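Local coordinates for ML032222a iGluR (Mnemiopsis leidyi, PDB 4YKI), which probably serves as a glycine-activated ion channel subunit of the ionotropic glutamate receptor family, here represented by its ligand-binding domain with glycine bound, at residues E16-P19 with F20-A24; S35-V38 with N39-V43. All coordinates share one frame; numbering follows the deposited sequence.

Contact 1: E16-P19 with F20-A24; sequences EEQP and FMFFA
E17 and M21 form a single antiparallel hydrogen-bonded bridge that carries a classic beta bulge, F20 and M21 both facing E17, and the chain turns back through a cis peptide bond before P19. E17 N donates to M21 O at 2.9 Å, and M21 N returns a nearly straight bond (167°) to E17 O from above its carbonyl plane; F20 N adds a weak bond to that same oxygen.

Over one face of the F22 ring runs the side chain of Q18, with CG 3.7 Å from the ring centroid in a CH-pi contact and the amide plane only 24° from the ring plane. The F22 torsion (chi1 -63°) sets CG opposite its own carbonyl carbon and brings CE1 within 3.6 Å of P19 O. Replacing this phenylalanine by alanine is likely to leave Q18 CG without the ring face it packs on and the amide freer to turn.

E16 reaches back with an extended chain, and a water donates to both its OE1 and F23 O. Further out, the E17 carboxylate belongs to the glycine pocket and is salt-bridged to R144. On the opposite flank of the bridge, F23 N meets E16 OE2 at 2.9 Å from above the carboxylate plane.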
ATOM      1  N   GLU B  16       6.118 -11.516  18.956  1.00 10.88           N
ATOM      2  CA  GLU B  16       6.113 -10.157  19.478  1.00 11.52           C
ATOM      3  C   GLU B  16       6.890  -9.227  18.553  1.00 12.11           C
ATOM      4  O   GLU B  16       7.982  -9.551  18.123  1.00 12.14           O
ATOM      5  CB  GLU B  16       6.695 -10.078  20.879  1.00 12.58           C
ATOM      6  CG  GLU B  16       6.802  -8.678  21.440  1.00 13.55           C
ATOM      7  CD  GLU B  16       6.967  -8.722  22.940  1.00 15.32           C
ATOM      8  OE1 GLU B  16       8.070  -9.066  23.411  1.00 19.28           O
ATOM      9  OE2 GLU B  16       5.980  -8.520  23.653  1.00 16.28           O
ATOM     10  N   GLU B  17       6.297  -8.072  18.260  1.00 11.53           N
ATOM     11  CA  GLU B  17       6.932  -6.973  17.534  1.00 11.03           C
ATOM     12  C   GLU B  17       6.119  -5.718  17.844  1.00 10.85           C
ATOM     13  O   GLU B  17       5.102  -5.451  17.200  1.00 11.58           O
ATOM     14  CB  GLU B  17       6.961  -7.222  16.025  1.00 11.41           C
ATOM     15  CG  GLU B  17       7.555  -6.047  15.246  1.00 12.06           C
ATOM     16  CD  GLU B  17       8.665  -6.421  14.293  1.00 11.73           C
ATOM     17  OE1 GLU B  17       9.604  -7.119  14.715  1.00 12.62           O
ATOM     18  OE2 GLU B  17       8.622  -5.989  13.115  1.00 11.98           O
ATOM     19  N   GLN B  18       6.536  -4.970  18.846  1.00 12.32           N
ATOM     20  CA  GLN B  18       5.729  -3.855  19.313  1.00 12.99           C
ATOM     21  C   GLN B  18       5.779  -2.750  18.258  1.00 12.55           C
ATOM     22  O   GLN B  18       6.827  -2.509  17.674  1.00 13.49           O
ATOM     23  CB  GLN B  18       6.221  -3.379  20.686  1.00 14.67           C
ATOM     24  CG  GLN B  18       6.108  -4.508  21.708  1.00 19.14           C
ATOM     25  CD  GLN B  18       6.599  -4.179  23.092  1.00 22.71           C
ATOM     26  OE1 GLN B  18       6.893  -3.034  23.413  1.00 23.66           O
ATOM     27  NE2 GLN B  18       6.679  -5.202  23.939  1.00 23.53           N
ATOM     28  N   PRO B  19       4.646  -2.077  17.998  1.00 12.57           N
ATOM     29  CA  PRO B  19       3.363  -2.097  18.701  1.00 12.79           C
ATOM     30  C   PRO B  19       2.329  -2.973  17.975  1.00 11.78           C
ATOM     31  O   PRO B  19       1.142  -2.906  18.293  1.00 12.29           O
ATOM     32  CB  PRO B  19       2.931  -0.640  18.623  1.00 14.23           C
ATOM     33  CG  PRO B  19       3.376  -0.228  17.272  1.00 14.69           C
ATOM     34  CD  PRO B  19       4.704  -0.950  17.045  1.00 13.82           C
ATOM     35  N   PHE B  20       2.773  -3.766  17.010  1.00 11.58           N
ATOM     36  CA  PHE B  20       1.911  -4.656  16.260  1.00 11.31           C
ATOM     37  C   PHE B  20       1.436  -5.841  17.101  1.00 10.74           C
ATOM     38  O   PHE B  20       0.247  -6.165  17.087  1.00 11.26           O
ATOM     39  CB  PHE B  20       2.647  -5.103  15.004  1.00 11.43           C
ATOM     40  CG  PHE B  20       3.000  -3.958  14.094  1.00 11.38           C
ATOM     41  CD1 PHE B  20       2.016  -3.295  13.391  1.00 12.71           C
ATOM     42  CD2 PHE B  20       4.303  -3.510  13.986  1.00 11.32           C
ATOM     43  CE1 PHE B  20       2.327  -2.221  12.576  1.00 13.02           C
ATOM     44  CE2 PHE B  20       4.620  -2.434  13.172  1.00 12.39           C
ATOM     45  CZ  PHE B  20       3.636  -1.787  12.469  1.00 12.73           C
ATOM     46  N   MET B  21       2.351  -6.451  17.845  1.00 11.64           N
ATOM     47  CA  MET B  21       2.034  -7.555  18.761  1.00 11.78           C
ATOM     48  C   MET B  21       2.896  -7.437  20.004  1.00 11.28           C
ATOM     49  O   MET B  21       4.095  -7.160  19.920  1.00 11.59           O
ATOM     50  CB  MET B  21       2.264  -8.926  18.138  1.00 12.83           C
ATOM     51  CG  MET B  21       1.216  -9.346  17.131  1.00 13.12           C
ATOM     52  SD  MET B  21      -0.421  -9.459  17.878  1.00 12.72           S
ATOM     53  CE  MET B  21      -0.977 -10.986  17.155  1.00 12.90           C
ATOM     54  N   PHE B  22       2.234  -7.671  21.138  1.00 11.82           N
ATOM     55  CA  PHE B  22       2.831  -7.809  22.457  1.00 13.05           C
ATOM     56  C   PHE B  22       2.478  -9.222  22.934  1.00 13.25           C
ATOM     57  O   PHE B  22       1.322  -9.631  22.826  1.00 13.82           O
ATOM     58  CB  PHE B  22       2.218  -6.802  23.441  1.00 12.74           C
ATOM     59  CG  PHE B  22       2.459  -5.345  23.100  1.00 14.31           C
ATOM     60  CD1 PHE B  22       1.737  -4.713  22.097  1.00 14.32           C
ATOM     61  CD2 PHE B  22       3.341  -4.591  23.851  1.00 16.31           C
ATOM     62  CE1 PHE B  22       1.950  -3.378  21.808  1.00 14.62           C
ATOM     63  CE2 PHE B  22       3.539  -3.254  23.573  1.00 17.12           C
ATOM     64  CZ  PHE B  22       2.846  -2.649  22.563  1.00 15.31           C
ATOM     65  N   PHE B  23       3.461  -9.951  23.458  1.00 13.22           N
ATOM     66  CA  PHE B  23       3.254 -11.318  23.951  1.00 13.86           C
ATOM     67  C   PHE B  23       3.644 -11.394  25.419  1.00 13.85           C
ATOM     68  O   PHE B  23       4.799 -11.189  25.773  1.00 15.19           O
ATOM     69  CB  PHE B  23       4.079 -12.334  23.137  1.00 13.75           C
ATOM     70  CG  PHE B  23       3.953 -13.755  23.628  1.00 14.09           C
ATOM     71  CD1 PHE B  23       2.767 -14.436  23.496  1.00 14.80           C
ATOM     72  CD2 PHE B  23       5.020 -14.399  24.243  1.00 15.02           C
ATOM     73  CE1 PHE B  23       2.634 -15.725  23.956  1.00 14.69           C
ATOM     74  CE2 PHE B  23       4.890 -15.705  24.693  1.00 15.59           C
ATOM     75  CZ  PHE B  23       3.691 -16.361  24.560  1.00 15.42           C
ATOM     76  N   ALA B  24       2.669 -11.671  26.272  1.00 13.74           N
ATOM     77  CA  ALA B  24       2.918 -11.864  27.689  1.00 14.51           C
ATOM     78  C   ALA B  24       3.424 -13.282  27.916  1.00 15.77           C
ATOM     79  O   ALA B  24       2.874 -14.236  27.368  1.00 15.31           O
ATOM     80  CB  ALA B  24       1.657 -11.615  28.488  1.00 16.72           C
TER
HETATM   81  O   HOH W   1       7.439 -11.259  25.001  1.00 20.42           O

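Contact 2: S35-V38 with N39-V43; sequences SGMV and NDMVV
Three consecutive i to i+4 bonds, D40 N to G36 O (2.9 Å), M41 N to M37 O (3.1 Å) and V42 N to V38 O (2.9 Å), establish the first turns of an alpha helix, with G36 at the N-cap position. At the G36 backbone angles (phi 128°, psi -179°) a beta carbon would collide with S35 O, so only glycine fits comfortably here.

With no side chain to cap the helix, G36 N instead donates to a water at 3.0 Å. N39 ND2 also donates to this water, which in turn donates to D40 OD1 at 2.7 Å, so one solvent molecule joins the cap backbone to two first-turn side chains. The N39 torsion (chi1 -175°) swings its amide back along the incoming chain, where ND2 lies 3.8 Å from S35 CA. The other ends of both polar groups are engaged too: N39 OD1 with Y55, and D40 OD2 with K247 and W248. Those partners, together with the helix N-terminus, would probably favour a charged D40 carboxylate.

The apolar side chains line up one turn apart. M41 SD packs against M37 CG at 4.2 Å; V38 CG1 and V42 CG2 make a similar van der Waals pair.

Around this helix start, M37, D40 and M41 lie against helix 240-248, V38 and M41 against F216 of strand 202-218, and V42 against Y53 and Y55 of strand 52-56.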
ATOM      1  N   SER B  35      -1.680  -9.045  22.534  1.00 12.05           N
ATOM      2  CA  SER B  35      -2.341  -7.762  22.406  1.00 12.17           C
ATOM      3  C   SER B  35      -1.592  -6.950  21.350  1.00 12.26           C
ATOM      4  O   SER B  35      -0.482  -7.290  20.957  1.00 12.37           O
ATOM      5  CB  SER B  35      -2.385  -7.017  23.740  1.00 13.81           C
ATOM      6  OG  SER B  35      -1.078  -6.793  24.238  1.00 14.28           O
ATOM      7  N   GLY B  36      -2.197  -5.856  20.904  1.00 12.38           N
ATOM      8  CA  GLY B  36      -1.557  -4.943  19.980  1.00 11.71           C
ATOM      9  C   GLY B  36      -2.410  -4.646  18.762  1.00 11.32           C
ATOM     10  O   GLY B  36      -3.541  -5.120  18.653  1.00 12.25           O
ATOM     11  N   MET B  37      -1.875  -3.828  17.860  1.00 11.75           N
ATOM     12  CA  MET B  37      -2.592  -3.441  16.653  1.00 11.47           C
ATOM     13  C   MET B  37      -3.032  -4.642  15.832  1.00 11.70           C
ATOM     14  O   MET B  37      -4.188  -4.717  15.393  1.00 11.46           O
ATOM     15  CB  MET B  37      -1.714  -2.518  15.814  1.00 12.38           C
ATOM     16  CG  MET B  37      -2.312  -2.191  14.461  1.00 12.10           C
ATOM     17  SD  MET B  37      -1.321  -0.986  13.590  1.00 14.05           S
ATOM     18  CE  MET B  37      -2.279  -0.715  12.103  1.00 14.02           C
ATOM     19  N   VAL B  38      -2.121  -5.574  15.584  1.00 11.36           N
ATOM     20  CA  VAL B  38      -2.479  -6.735  14.780  1.00 11.16           C
ATOM     21  C   VAL B  38      -3.501  -7.614  15.510  1.00 11.17           C
ATOM     22  O   VAL B  38      -4.439  -8.125  14.909  1.00 11.43           O
ATOM     23  CB  VAL B  38      -1.225  -7.537  14.342  1.00 11.56           C
ATOM     24  CG1 VAL B  38      -1.584  -8.892  13.771  1.00 11.58           C
ATOM     25  CG2 VAL B  38      -0.460  -6.718  13.294  1.00 11.97           C
ATOM     26  N   ASN B  39      -3.331  -7.802  16.818  1.00 10.78           N
ATOM     27  CA  ASN B  39      -4.312  -8.552  17.571  1.00 10.92           C
ATOM     28  C   ASN B  39      -5.709  -7.949  17.438  1.00 11.87           C
ATOM     29  O   ASN B  39      -6.686  -8.664  17.276  1.00 12.28           O
ATOM     30  CB  ASN B  39      -3.927  -8.662  19.042  1.00 11.31           C
ATOM     31  CG  ASN B  39      -4.886  -9.546  19.802  1.00 12.36           C
ATOM     32  OD1 ASN B  39      -4.994 -10.735  19.534  1.00 13.13           O
ATOM     33  ND2 ASN B  39      -5.593  -8.967  20.753  1.00 12.56           N
ATOM     34  N   ASP B  40      -5.805  -6.627  17.532  1.00 11.73           N
ATOM     35  CA  ASP B  40      -7.102  -5.960  17.387  1.00 12.56           C
ATOM     36  C   ASP B  40      -7.696  -6.212  15.998  1.00 11.85           C
ATOM     37  O   ASP B  40      -8.891  -6.393  15.872  1.00 12.33           O
ATOM     38  CB  ASP B  40      -6.982  -4.445  17.637  1.00 12.57           C
ATOM     39  CG  ASP B  40      -6.829  -4.074  19.096  1.00 13.82           C
ATOM     40  OD1 ASP B  40      -7.015  -4.935  19.976  1.00 14.14           O
ATOM     41  OD2 ASP B  40      -6.572  -2.880  19.338  1.00 13.92           O
ATOM     42  N   MET B  41      -6.861  -6.228  14.959  1.00 11.42           N
ATOM     43  CA  MET B  41      -7.312  -6.575  13.615  1.00 12.26           C
ATOM     44  C   MET B  41      -7.847  -8.009  13.557  1.00 11.85           C
ATOM     45  O   MET B  41      -8.905  -8.252  12.986  1.00 12.30           O
ATOM     46  CB  MET B  41      -6.162  -6.407  12.623  1.00 11.32           C
ATOM     47  CG  MET B  41      -5.716  -4.967  12.454  1.00 11.72           C
ATOM     48  SD  MET B  41      -4.155  -4.747  11.613  1.00 12.71           S
ATOM     49  CE  MET B  41      -4.528  -5.333   9.950  1.00 13.17           C
ATOM     50  N   VAL B  42      -7.111  -8.945  14.147  1.00 11.35           N
ATOM     51  CA  VAL B  42      -7.500 -10.361  14.136  1.00 11.28           C
ATOM     52  C   VAL B  42      -8.810 -10.573  14.885  1.00 12.01           C
ATOM     53  O   VAL B  42      -9.677 -11.310  14.433  1.00 12.46           O
ATOM     54  CB  VAL B  42      -6.386 -11.246  14.730  1.00 11.60           C
ATOM     55  CG1 VAL B  42      -6.878 -12.664  14.987  1.00 12.15           C
ATOM     56  CG2 VAL B  42      -5.177 -11.276  13.819  1.00 11.67           C
ATOM     57  N   VAL B  43      -8.951  -9.927  16.034  1.00 11.61           N
ATOM     58  CA  VAL B  43     -10.172 -10.050  16.816  1.00 12.93           C
ATOM     59  C   VAL B  43     -11.380  -9.617  15.983  1.00 13.13           C
ATOM     60  O   VAL B  43     -12.402 -10.296  15.941  1.00 13.91           O
ATOM     61  CB  VAL B  43     -10.100  -9.233  18.126  1.00 13.99           C
ATOM     62  CG1 VAL B  43     -11.464  -9.098  18.779  1.00 15.61           C
ATOM     63  CG2 VAL B  43      -9.130  -9.883  19.110  1.00 14.47           C
TER
HETATM   64  O   HOH W   2      -5.086  -6.145  21.511  1.00 13.52           O

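Contact 1 precedes contact 2 along the chain, and their centres lie about 10 Å apart on the same side of the chain's centre. The antiparallel pairing of strand 22-23 with strand 34-35 joins them, with F22 N 2.7 Å from S35 O, a probable hydrogen bond. A second probable bond, F20 O to V38 N at 2.9 Å, ties the bulge to the start of helix 37-49, and M21 SD packs near N39 N. Both contacts belong to the glutamate- and glycine-binding region of the receptor. E17 of contact 1 touches the bound glycine, so these links connect the segment bearing a pocket residue to a helix start that lies further from the ligand.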